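Local structure of NEQ011 (Nanoarchaeum equitans Kin4-M, 6GQ8) at residues A[6-11]-A[30-35]; A[39-44]-A[98-103]; A[63-68]-A[77-82]. The protein probably reduces superoxide to hydrogen peroxide at a mononuclear iron site. All blocks are in the same frame, centred on the assembly; numbering follows the deposited sequence.

Contact 1 of 3, residues A[6-11]-A[30-35]. With FE (Fe (III) ion), chain E.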
loop_
_atom_site.group_PDB
_atom_site.type_symbol
_atom_site.label_atom_id
_atom_site.label_comp_id
_atom_site.label_asym_id
_atom_site.label_seq_id
_atom_site.Cartn_x
_atom_site.Cartn_y
_atom_site.Cartn_z
ATOM N N TYR A 6 8.223 -14.769 -19.782
ATOM C CA TYR A 6 7.271 -15.599 -19.060
ATOM C C TYR A 6 8.000 -16.540 -18.107
ATOM O O TYR A 6 9.053 -17.091 -18.436
ATOM C CB TYR A 6 6.407 -16.406 -20.030
ATOM C CG TYR A 6 5.519 -17.411 -19.329
ATOM C CD1 TYR A 6 4.365 -17.008 -18.674
ATOM C CD2 TYR A 6 5.847 -18.761 -19.310
ATOM C CE1 TYR A 6 3.556 -17.922 -18.024
ATOM C CE2 TYR A 6 5.044 -19.681 -18.664
ATOM C CZ TYR A 6 3.900 -19.256 -18.022
ATOM O OH TYR A 6 3.098 -20.169 -17.378
ATOM N N ASN A 7 7.426 -16.723 -16.922
ATOM C CA ASN A 7 7.981 -17.616 -15.914
ATOM C C ASN A 7 6.844 -18.243 -15.118
ATOM O O ASN A 7 6.062 -17.524 -14.483
ATOM C CB ASN A 7 8.940 -16.862 -14.994
ATOM C CG ASN A 7 9.614 -17.769 -13.985
ATOM O OD1 ASN A 7 9.055 -18.069 -12.932
ATOM N ND2 ASN A 7 10.825 -18.213 -14.306
ATOM N N PRO A 8 6.716 -19.573 -15.130
ATOM C CA PRO A 8 5.562 -20.207 -14.468
ATOM C C PRO A 8 5.448 -19.897 -12.986
ATOM O O PRO A 8 4.330 -19.881 -12.453
ATOM C CB PRO A 8 5.802 -21.704 -14.710
ATOM C CG PRO A 8 6.686 -21.757 -15.915
ATOM C CD PRO A 8 7.572 -20.553 -15.818
ATOM N N LYS A 9 6.562 -19.645 -12.301
ATOM C CA LYS A 9 6.523 -19.416 -10.862
ATOM C C LYS A 9 6.317 -17.953 -10.498
ATOM O O LYS A 9 5.801 -17.663 -9.412
ATOM C CB LYS A 9 7.808 -19.924 -10.202
ATOM C CG LYS A 9 7.822 -21.421 -9.926
ATOM C CD LYS A 9 9.067 -21.818 -9.150
ATOM C CE LYS A 9 9.016 -23.275 -8.718
ATOM N NZ LYS A 9 10.205 -23.654 -7.905
ATOM N N HIS A 10 6.709 -17.020 -11.370
ATOM C CA HIS A 10 6.742 -15.608 -11.018
ATOM C C HIS A 10 5.835 -14.718 -11.857
ATOM O O HIS A 10 5.480 -13.630 -11.393
ATOM C CB HIS A 10 8.175 -15.063 -11.127
ATOM C CG HIS A 10 9.143 -15.693 -10.173
ATOM N ND1 HIS A 10 9.996 -16.710 -10.544
ATOM C CD2 HIS A 10 9.410 -15.436 -8.871
ATOM C CE1 HIS A 10 10.737 -17.062 -9.508
ATOM N NE2 HIS A 10 10.402 -16.304 -8.479
ATOM N N SER A 11 5.452 -15.133 -13.060
ATOM C CA SER A 11 4.671 -14.260 -13.933
ATOM C C SER A 11 3.249 -14.103 -13.401
ATOM O O SER A 11 2.586 -15.105 -13.112
ATOM C CB SER A 11 4.639 -14.805 -15.360
ATOM O OG SER A 11 5.911 -14.703 -15.974
ATOM N N GLY A 30 2.092 -17.862 -9.988
ATOM C CA GLY A 30 2.344 -19.265 -9.721
ATOM C C GLY A 30 1.131 -20.143 -9.921
ATOM O O GLY A 30 0.903 -21.072 -9.133
ATOM N N LYS A 31 0.339 -19.872 -10.961
ATOM C CA LYS A 31 -0.907 -20.602 -11.170
ATOM C C LYS A 31 -0.654 -22.087 -11.414
ATOM O O LYS A 31 -1.236 -22.946 -10.742
ATOM C CB LYS A 31 -1.677 -19.978 -12.332
ATOM C CG LYS A 31 -3.113 -20.443 -12.443
ATOM C CD LYS A 31 -3.783 -19.853 -13.668
ATOM C CE LYS A 31 -5.228 -20.301 -13.764
ATOM N NZ LYS A 31 -5.913 -19.681 -14.926
ATOM N N GLU A 32 0.221 -22.412 -12.370
ATOM C CA GLU A 32 0.477 -23.807 -12.713
ATOM C C GLU A 32 1.571 -24.440 -11.870
ATOM O O GLU A 32 1.527 -25.652 -11.626
ATOM C CB GLU A 32 0.827 -23.945 -14.199
ATOM C CG GLU A 32 2.150 -23.317 -14.628
ATOM C CD GLU A 32 2.541 -23.710 -16.041
ATOM O OE1 GLU A 32 1.634 -24.054 -16.827
ATOM O OE2 GLU A 32 3.735 -23.588 -16.394
ATOM N N VAL A 33 2.551 -23.661 -11.426
ATOM C CA VAL A 33 3.582 -24.132 -10.512
ATOM C C VAL A 33 3.574 -23.176 -9.330
ATOM O O VAL A 33 3.943 -22.002 -9.473
ATOM C CB VAL A 33 4.967 -24.194 -11.168
ATOM C CG1 VAL A 33 5.991 -24.717 -10.180
ATOM C CG2 VAL A 33 4.923 -25.073 -12.412
ATOM N N LYS A 34 3.148 -23.668 -8.169
ATOM C CA LYS A 34 2.993 -22.813 -7.000
ATOM C C LYS A 34 4.338 -22.240 -6.569
ATOM O O LYS A 34 5.332 -22.963 -6.464
ATOM C CB LYS A 34 2.351 -23.600 -5.856
ATOM C CG LYS A 34 0.842 -23.403 -5.749
ATOM C CD LYS A 34 0.236 -24.249 -4.636
ATOM C CE LYS A 34 0.786 -23.855 -3.273
ATOM N NZ LYS A 34 0.363 -22.481 -2.886
ATOM N N HIS A 35 4.366 -20.937 -6.333
ATOM C CA HIS A 35 5.564 -20.287 -5.825
ATOM C C HIS A 35 5.641 -20.476 -4.310
ATOM O O HIS A 35 4.608 -20.474 -3.635
ATOM C CB HIS A 35 5.544 -18.794 -6.170
ATOM C CG HIS A 35 6.812 -18.067 -5.834
ATOM N ND1 HIS A 35 7.048 -17.514 -4.594
ATOM C CD2 HIS A 35 7.901 -17.779 -6.586
ATOM C CE1 HIS A 35 8.232 -16.928 -4.591
ATOM N NE2 HIS A 35 8.771 -17.073 -5.789
HETATM FE FE FE E . 10.813 -16.270 -6.276
HETATM O O HOH W 1 2.607 -17.603 -12.621
#
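The loops 6-11 and 30-35 are tightest round the Fe(III) ion they share. H10 NE2 and H35 NE2 each bind FE at 2.2 Å. The same two nitrogens stand 3.2 Å apart, brought together by the metal and not by a hydrogen bond, with their ring planes oblique at 69°. Behind H10, its ND1 donates to N7 OD1 at 2.9 Å, near the plane of the imidazole but from above the carboxamide plane. This second-shell bond fixes the rotation of the ring and may make H10 a stronger electron donor to iron. H41, H100 and C97 complete the four-histidine, one-cysteine centre of superoxide reductases. Alongside, a water ties the loops together, accepting from G30 N at 2.7 Å and donating to P8 O and S11 O. G30 CA also points a C-H at P8 O across 3.4 Å, and a side chain at G30 would collide with H35 N. Farther from iron the contact loosens into solvent. The extended K9 chain crosses V33, CE lying 3.7 Å from CG1. E32, poorly ordered, runs beside the P8 ring and brings OE2 to 3.6 Å from Y6 OH on the solvent side.

Contact 2 of 3, residues A[39-44]-A[98-103]. With FE (Fe (III) ion), chain E.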
loop_
_atom_site.group_PDB
_atom_site.type_symbol
_atom_site.label_atom_id
_atom_site.label_comp_id
_atom_site.label_asym_id
_atom_site.label_seq_id
_atom_site.Cartn_x
_atom_site.Cartn_y
_atom_site.Cartn_z
ATOM N N PRO A 39 8.619 -16.840 4.892
ATOM C CA PRO A 39 8.990 -15.499 5.376
ATOM C C PRO A 39 10.081 -14.833 4.554
ATOM O O PRO A 39 9.987 -13.632 4.268
ATOM C CB PRO A 39 9.440 -15.769 6.817
ATOM C CG PRO A 39 8.659 -16.976 7.223
ATOM C CD PRO A 39 8.576 -17.829 5.986
ATOM N N SER A 40 11.097 -15.586 4.135
ATOM C CA SER A 40 12.219 -15.034 3.387
ATOM C C SER A 40 12.090 -15.227 1.879
ATOM O O SER A 40 13.040 -14.930 1.148
ATOM C CB SER A 40 13.536 -15.633 3.881
ATOM O OG SER A 40 13.756 -15.301 5.240
ATOM N N HIS A 41 10.945 -15.714 1.398
ATOM C CA HIS A 41 10.755 -15.914 -0.039
ATOM C C HIS A 41 9.260 -16.029 -0.305
ATOM O O HIS A 41 8.661 -17.065 -0.001
ATOM C CB HIS A 41 11.494 -17.157 -0.523
ATOM C CG HIS A 41 11.481 -17.322 -2.011
ATOM N ND1 HIS A 41 11.795 -18.510 -2.635
ATOM C CD2 HIS A 41 11.201 -16.441 -3.001
ATOM C CE1 HIS A 41 11.701 -18.357 -3.944
ATOM N NE2 HIS A 41 11.344 -17.110 -4.193
ATOM N N HIS A 42 8.668 -14.982 -0.879
ATOM C CA HIS A 42 7.234 -14.989 -1.138
ATOM C C HIS A 42 6.888 -13.909 -2.152
ATOM O O HIS A 42 7.661 -12.978 -2.390
ATOM C CB HIS A 42 6.428 -14.779 0.150
ATOM C CG HIS A 42 6.782 -13.526 0.892
ATOM N ND1 HIS A 42 7.557 -13.528 2.031
ATOM C CD2 HIS A 42 6.469 -12.230 0.653
ATOM C CE1 HIS A 42 7.702 -12.289 2.466
ATOM N NE2 HIS A 42 7.050 -11.481 1.648
ATOM N N ILE A 43 5.708 -14.056 -2.748
ATOM C CA ILE A 43 5.151 -13.021 -3.609
ATOM C C ILE A 43 4.463 -12.008 -2.704
ATOM O O ILE A 43 3.508 -12.343 -1.996
ATOM C CB ILE A 43 4.167 -13.608 -4.630
ATOM C CG1 ILE A 43 4.818 -14.745 -5.428
ATOM C CG2 ILE A 43 3.661 -12.513 -5.564
ATOM C CD1 ILE A 43 6.015 -14.327 -6.250
ATOM N N GLN A 44 4.954 -10.773 -2.716
ATOM C CA GLN A 44 4.514 -9.781 -1.743
ATOM C C GLN A 44 3.320 -8.968 -2.225
ATOM O O GLN A 44 2.408 -8.694 -1.439
ATOM C CB GLN A 44 5.674 -8.846 -1.392
ATOM C CG GLN A 44 5.483 -8.078 -0.096
ATOM C CD GLN A 44 6.743 -7.341 0.327
ATOM O OE1 GLN A 44 7.046 -6.264 -0.187
ATOM N NE2 GLN A 44 7.491 -7.928 1.258
ATOM N N THR A 98 10.257 -11.465 -3.205
ATOM C CA THR A 98 11.261 -10.932 -2.291
ATOM C C THR A 98 12.678 -11.376 -2.628
ATOM O O THR A 98 13.629 -10.816 -2.072
ATOM C CB THR A 98 10.929 -11.325 -0.851
ATOM O OG1 THR A 98 10.825 -12.749 -0.754
ATOM C CG2 THR A 98 9.616 -10.689 -0.418
ATOM N N LEU A 99 12.850 -12.360 -3.509
ATOM C CA LEU A 99 14.175 -12.799 -3.919
ATOM C C LEU A 99 14.464 -12.602 -5.398
ATOM O O LEU A 99 15.624 -12.395 -5.758
ATOM C CB LEU A 99 14.380 -14.286 -3.581
ATOM C CG LEU A 99 14.483 -14.671 -2.107
ATOM C CD1 LEU A 99 14.838 -16.145 -1.967
ATOM C CD2 LEU A 99 15.508 -13.808 -1.394
ATOM N N HIS A 100 13.449 -12.647 -6.264
ATOM C CA HIS A 100 13.675 -12.667 -7.706
ATOM C C HIS A 100 13.098 -11.444 -8.414
ATOM O O HIS A 100 12.847 -11.493 -9.623
ATOM C CB HIS A 100 13.124 -13.962 -8.299
ATOM C CG HIS A 100 13.690 -15.191 -7.661
ATOM N ND1 HIS A 100 12.968 -15.979 -6.789
ATOM C CD2 HIS A 100 14.923 -15.745 -7.735
ATOM C CE1 HIS A 100 13.726 -16.978 -6.373
ATOM N NE2 HIS A 100 14.918 -16.859 -6.931
ATOM N N GLY A 101 12.875 -10.354 -7.686
ATOM C CA GLY A 101 12.611 -9.082 -8.328
ATOM C C GLY A 101 11.187 -8.950 -8.843
ATOM O O GLY A 101 10.245 -9.551 -8.322
ATOM N N LEU A 102 11.043 -8.144 -9.892
ATOM C CA LEU A 102 9.754 -7.743 -10.433
ATOM C C LEU A 102 9.486 -8.438 -11.763
ATOM O O LEU A 102 10.399 -8.667 -12.562
ATOM C CB LEU A 102 9.697 -6.225 -10.621
ATOM C CG LEU A 102 9.838 -5.411 -9.336
ATOM C CD1 LEU A 102 10.470 -4.055 -9.608
ATOM C CD2 LEU A 102 8.479 -5.243 -8.692
ATOM N N TRP A 103 8.212 -8.748 -11.999
ATOM C CA TRP A 103 7.773 -9.461 -13.189
ATOM C C TRP A 103 6.522 -8.795 -13.744
ATOM O O TRP A 103 5.649 -8.373 -12.981
ATOM C CB TRP A 103 7.496 -10.935 -12.877
ATOM C CG TRP A 103 8.683 -11.665 -12.327
ATOM C CD1 TRP A 103 9.139 -11.640 -11.040
ATOM C CD2 TRP A 103 9.559 -12.539 -13.047
ATOM N NE1 TRP A 103 10.251 -12.439 -10.918
ATOM C CE2 TRP A 103 10.530 -13.001 -12.137
ATOM C CE3 TRP A 103 9.619 -12.972 -14.375
ATOM C CZ2 TRP A 103 11.543 -13.880 -12.510
ATOM C CZ3 TRP A 103 10.628 -13.840 -14.744
ATOM C CH2 TRP A 103 11.576 -14.286 -13.815
HETATM FE FE FE E . 10.813 -16.270 -6.276
HETATM O O HOH W 2 10.862 -12.433 2.207
#
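T98 and H42 hold each other by a reciprocal pair of hydrogen bonds: T98 N donates to H42 O at 3.1 Å, nearly along the C=O axis, and H42 N donates to T98 OG1 at 3.1 Å. OG1 can receive it because chi1 of 57° sets the hydroxyl between the backbone N and the carbonyl carbon. The same hydroxyl gives its proton to a water 3.0 Å from OG1, and the water in turn donates to P39 O, so OG1 is gripped as both acceptor and donor. Next come the metal bonds. H41 NE2 binds FE at 2.3 Å and H100 ND1 at 2.2 Å, their side chains crossing at about a right angle and their ring planes oblique at 65°, while H10, H35 and C97 supply the other ligands.

Packing surrounds this polar core. The CD1 methyl of L99 lies over one face of the H41 imidazole, 3.8 Å from its centroid, a CH-pi contact, and L99 CB flanks a face of H100. In a second CH-pi contact T98 CG2 sits 3.7 Å from the centroid of the H42 ring, whose ND1 bonds to E38 O and which stacks on H68. From the second subunit, Y71 OH hydrogen-bonds to L99 O.

In the superoxide reductase centre four histidines form the equatorial plane, and here H100 enters it through ND1, unlike H41. The T98-H42 bonds tie together the chain segments that carry H41 and H100, and so are likely to steady the spacing of these two ligands.

Contact 3 of 3, residues A[63-68]-A[77-82]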
loop_
_atom_site.group_PDB
_atom_site.type_symbol
_atom_site.label_atom_id
_atom_site.label_comp_id
_atom_site.label_asym_id
_atom_site.label_seq_id
_atom_site.Cartn_x
_atom_site.Cartn_y
_atom_site.Cartn_z
ATOM N N ILE A 63 -2.616 -4.714 -4.617
ATOM C CA ILE A 63 -2.963 -5.789 -3.693
ATOM C C ILE A 63 -1.690 -6.255 -3.006
ATOM O O ILE A 63 -0.744 -6.694 -3.672
ATOM C CB ILE A 63 -3.652 -6.968 -4.399
ATOM C CG1 ILE A 63 -4.876 -6.487 -5.180
ATOM C CG2 ILE A 63 -4.047 -8.029 -3.382
ATOM C CD1 ILE A 63 -4.686 -6.529 -6.678
ATOM N N GLU A 64 -1.669 -6.168 -1.682
ATOM C CA GLU A 64 -0.565 -6.674 -0.878
ATOM C C GLU A 64 -0.994 -7.976 -0.218
ATOM O O GLU A 64 -2.037 -8.028 0.444
ATOM C CB GLU A 64 -0.138 -5.664 0.189
ATOM C CG GLU A 64 0.266 -4.295 -0.332
ATOM C CD GLU A 64 1.772 -4.087 -0.320
ATOM O OE1 GLU A 64 2.505 -5.039 0.021
ATOM O OE2 GLU A 64 2.221 -2.960 -0.628
ATOM N N PHE A 65 -0.204 -9.028 -0.424
ATOM C CA PHE A 65 -0.413 -10.313 0.235
ATOM C C PHE A 65 0.446 -10.320 1.495
ATOM O O PHE A 65 1.674 -10.419 1.413
ATOM C CB PHE A 65 -0.053 -11.457 -0.710
ATOM C CG PHE A 65 -0.627 -11.299 -2.093
ATOM C CD1 PHE A 65 -1.992 -11.414 -2.310
ATOM C CD2 PHE A 65 0.195 -11.015 -3.172
ATOM C CE1 PHE A 65 -2.525 -11.265 -3.580
ATOM C CE2 PHE A 65 -0.333 -10.861 -4.443
ATOM C CZ PHE A 65 -1.695 -10.989 -4.647
ATOM N N LYS A 66 -0.196 -10.214 2.659
ATOM C CA LYS A 66 0.494 -9.771 3.866
ATOM C C LYS A 66 0.986 -10.894 4.769
ATOM O O LYS A 66 1.947 -10.684 5.517
ATOM C CB LYS A 66 -0.418 -8.850 4.685
ATOM C CG LYS A 66 -0.683 -7.500 4.042
ATOM C CD LYS A 66 0.610 -6.730 3.867
ATOM C CE LYS A 66 0.398 -5.234 3.954
ATOM N NZ LYS A 66 1.702 -4.540 3.836
ATOM N N ALA A 67 0.362 -12.069 4.740
ATOM C CA ALA A 67 0.713 -13.152 5.649
ATOM C C ALA A 67 1.585 -14.177 4.933
ATOM O O ALA A 67 1.257 -14.613 3.824
ATOM C CB ALA A 67 -0.538 -13.822 6.216
ATOM N N HIS A 68 2.685 -14.566 5.577
ATOM C CA HIS A 68 3.653 -15.487 4.993
ATOM C C HIS A 68 4.207 -16.417 6.064
ATOM O O HIS A 68 5.405 -16.716 6.096
ATOM C CB HIS A 68 4.784 -14.732 4.294
ATOM C CG HIS A 68 4.307 -13.677 3.345
ATOM N ND1 HIS A 68 3.743 -13.974 2.124
ATOM C CD2 HIS A 68 4.314 -12.324 3.437
ATOM C CE1 HIS A 68 3.415 -12.852 1.507
ATOM N NE2 HIS A 68 3.754 -11.837 2.281
ATOM N N PRO A 77 -0.909 -15.679 -3.404
ATOM C CA PRO A 77 -0.734 -14.614 -4.407
ATOM C C PRO A 77 -1.780 -14.698 -5.514
ATOM O O PRO A 77 -1.473 -14.948 -6.684
ATOM C CB PRO A 77 0.689 -14.876 -4.917
ATOM C CG PRO A 77 0.871 -16.339 -4.759
ATOM C CD PRO A 77 0.126 -16.722 -3.511
ATOM N N LYS A 78 -3.045 -14.517 -5.132
ATOM C CA LYS A 78 -4.163 -14.545 -6.066
ATOM C C LYS A 78 -5.206 -13.537 -5.610
ATOM O O LYS A 78 -5.543 -13.489 -4.424
ATOM C CB LYS A 78 -4.783 -15.946 -6.151
ATOM C CG LYS A 78 -6.043 -16.015 -7.003
ATOM C CD LYS A 78 -6.623 -17.421 -7.047
ATOM C CE LYS A 78 -7.861 -17.470 -7.931
ATOM N NZ LYS A 78 -8.384 -18.854 -8.106
ATOM N N ALA A 79 -5.716 -12.740 -6.544
ATOM C CA ALA A 79 -6.698 -11.727 -6.191
ATOM C C ALA A 79 -7.626 -11.481 -7.367
ATOM O O ALA A 79 -7.233 -11.616 -8.529
ATOM C CB ALA A 79 -6.031 -10.415 -5.767
ATOM N N ILE A 80 -8.864 -11.118 -7.048
ATOM C CA ILE A 80 -9.854 -10.717 -8.037
ATOM C C ILE A 80 -10.291 -9.297 -7.705
ATOM O O ILE A 80 -10.670 -9.012 -6.563
ATOM C CB ILE A 80 -11.062 -11.671 -8.064
ATOM C CG1 ILE A 80 -10.599 -13.119 -8.236
ATOM C CG2 ILE A 80 -12.023 -11.290 -9.185
ATOM C CD1 ILE A 80 -11.737 -14.104 -8.422
ATOM N N VAL A 81 -10.199 -8.405 -8.689
ATOM C CA VAL A 81 -10.653 -7.030 -8.548
ATOM C C VAL A 81 -11.635 -6.747 -9.675
ATOM O O VAL A 81 -11.784 -7.530 -10.615
ATOM C CB VAL A 81 -9.497 -6.005 -8.561
ATOM C CG1 VAL A 81 -8.560 -6.230 -7.375
ATOM C CG2 VAL A 81 -8.742 -6.050 -9.881
ATOM N N TYR A 82 -12.303 -5.599 -9.572
ATOM C CA TYR A 82 -13.392 -5.225 -10.467
ATOM C C TYR A 82 -13.201 -3.771 -10.866
ATOM O O TYR A 82 -12.960 -2.922 -10.002
ATOM C CB TYR A 82 -14.758 -5.405 -9.794
ATOM C CG TYR A 82 -15.062 -6.818 -9.351
ATOM C CD1 TYR A 82 -15.881 -7.642 -10.109
ATOM C CD2 TYR A 82 -14.534 -7.325 -8.169
ATOM C CE1 TYR A 82 -16.165 -8.934 -9.707
ATOM C CE2 TYR A 82 -14.807 -8.615 -7.760
ATOM C CZ TYR A 82 -15.625 -9.415 -8.530
ATOM O OH TYR A 82 -15.900 -10.700 -8.121
#
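With CG of F65 anti to its carbonyl carbon (chi1 -47°), the phenyl ring swings out from strand 58-65 and lies beneath the chain at P77. The rotation of the ring puts P77 CA over its centre, 3.6 Å from the centroid and almost on the ring normal, so the C-H bond meets the face in a CH-pi contact. I63 is less relaxed: its chi2 of 109° falls away from the usual staggered positions and places CD1 against V81, where it meets CG1 tip to tip at 3.9 Å.

Between these two meetings A79 fills the middle. Its CB touches I63 CG2 at 3.9 Å and approaches the rim of the F65 ring near its plane, 4.2 Å from CE1. K78 N also comes within 3.6 Å of F65 CE1, oblique to the ring, and I63 O lies beyond the face opposite P77. An alanine at F65 would remove the ring that touches P77, K78 and A79, and would probably loosen the packing where the chain turns its corner at P77.

A79 and V81 point toward strand 58-65, whereas K78 and I80 point away, as alternation along a strand requires; K78 makes a cation-pi contact with Y82 of the fourth subunit. That subunit also pairs with I63, E64 and I80 in an antiparallel ladder.

The axes of 63-65 and 78-82 approach to 8.7 Å, their directions 155° apart. This separation is too wide for backbone pairing, and the two strands belong to different sheets, joined here by apolar side chains and by the F65 ring packed on the P77-K78 backbone. Facing sheets closed by such a core are characteristic of the immunoglobulin-like beta sandwich, the fold of the E-set clan to which the desulfoferrodoxin domain belongs.

In the fold
Contacts 1 and 2, their centres about 12 Å apart, meet at one iron, each giving two histidines to it. H10 also stacks on W103, joining the loop 6-11 to strand 101-108. Contact 3 lies deeper, about 15 Å from contact 1 and 14 Å from contact 2 between centres. Strands 43-52 and 58-65 are neighbours in one sheet, and a probable hydrogen bond from F65 N to Q44 O links contacts 2 and 3 there. Along the chain contact 1 closes before contact 2 opens, and contact 3 is nested within the loop that contact 2 closes. The metal site thus sits on loops and strand ends beside a sandwich core, with ligands gathered from distant parts of the sequence.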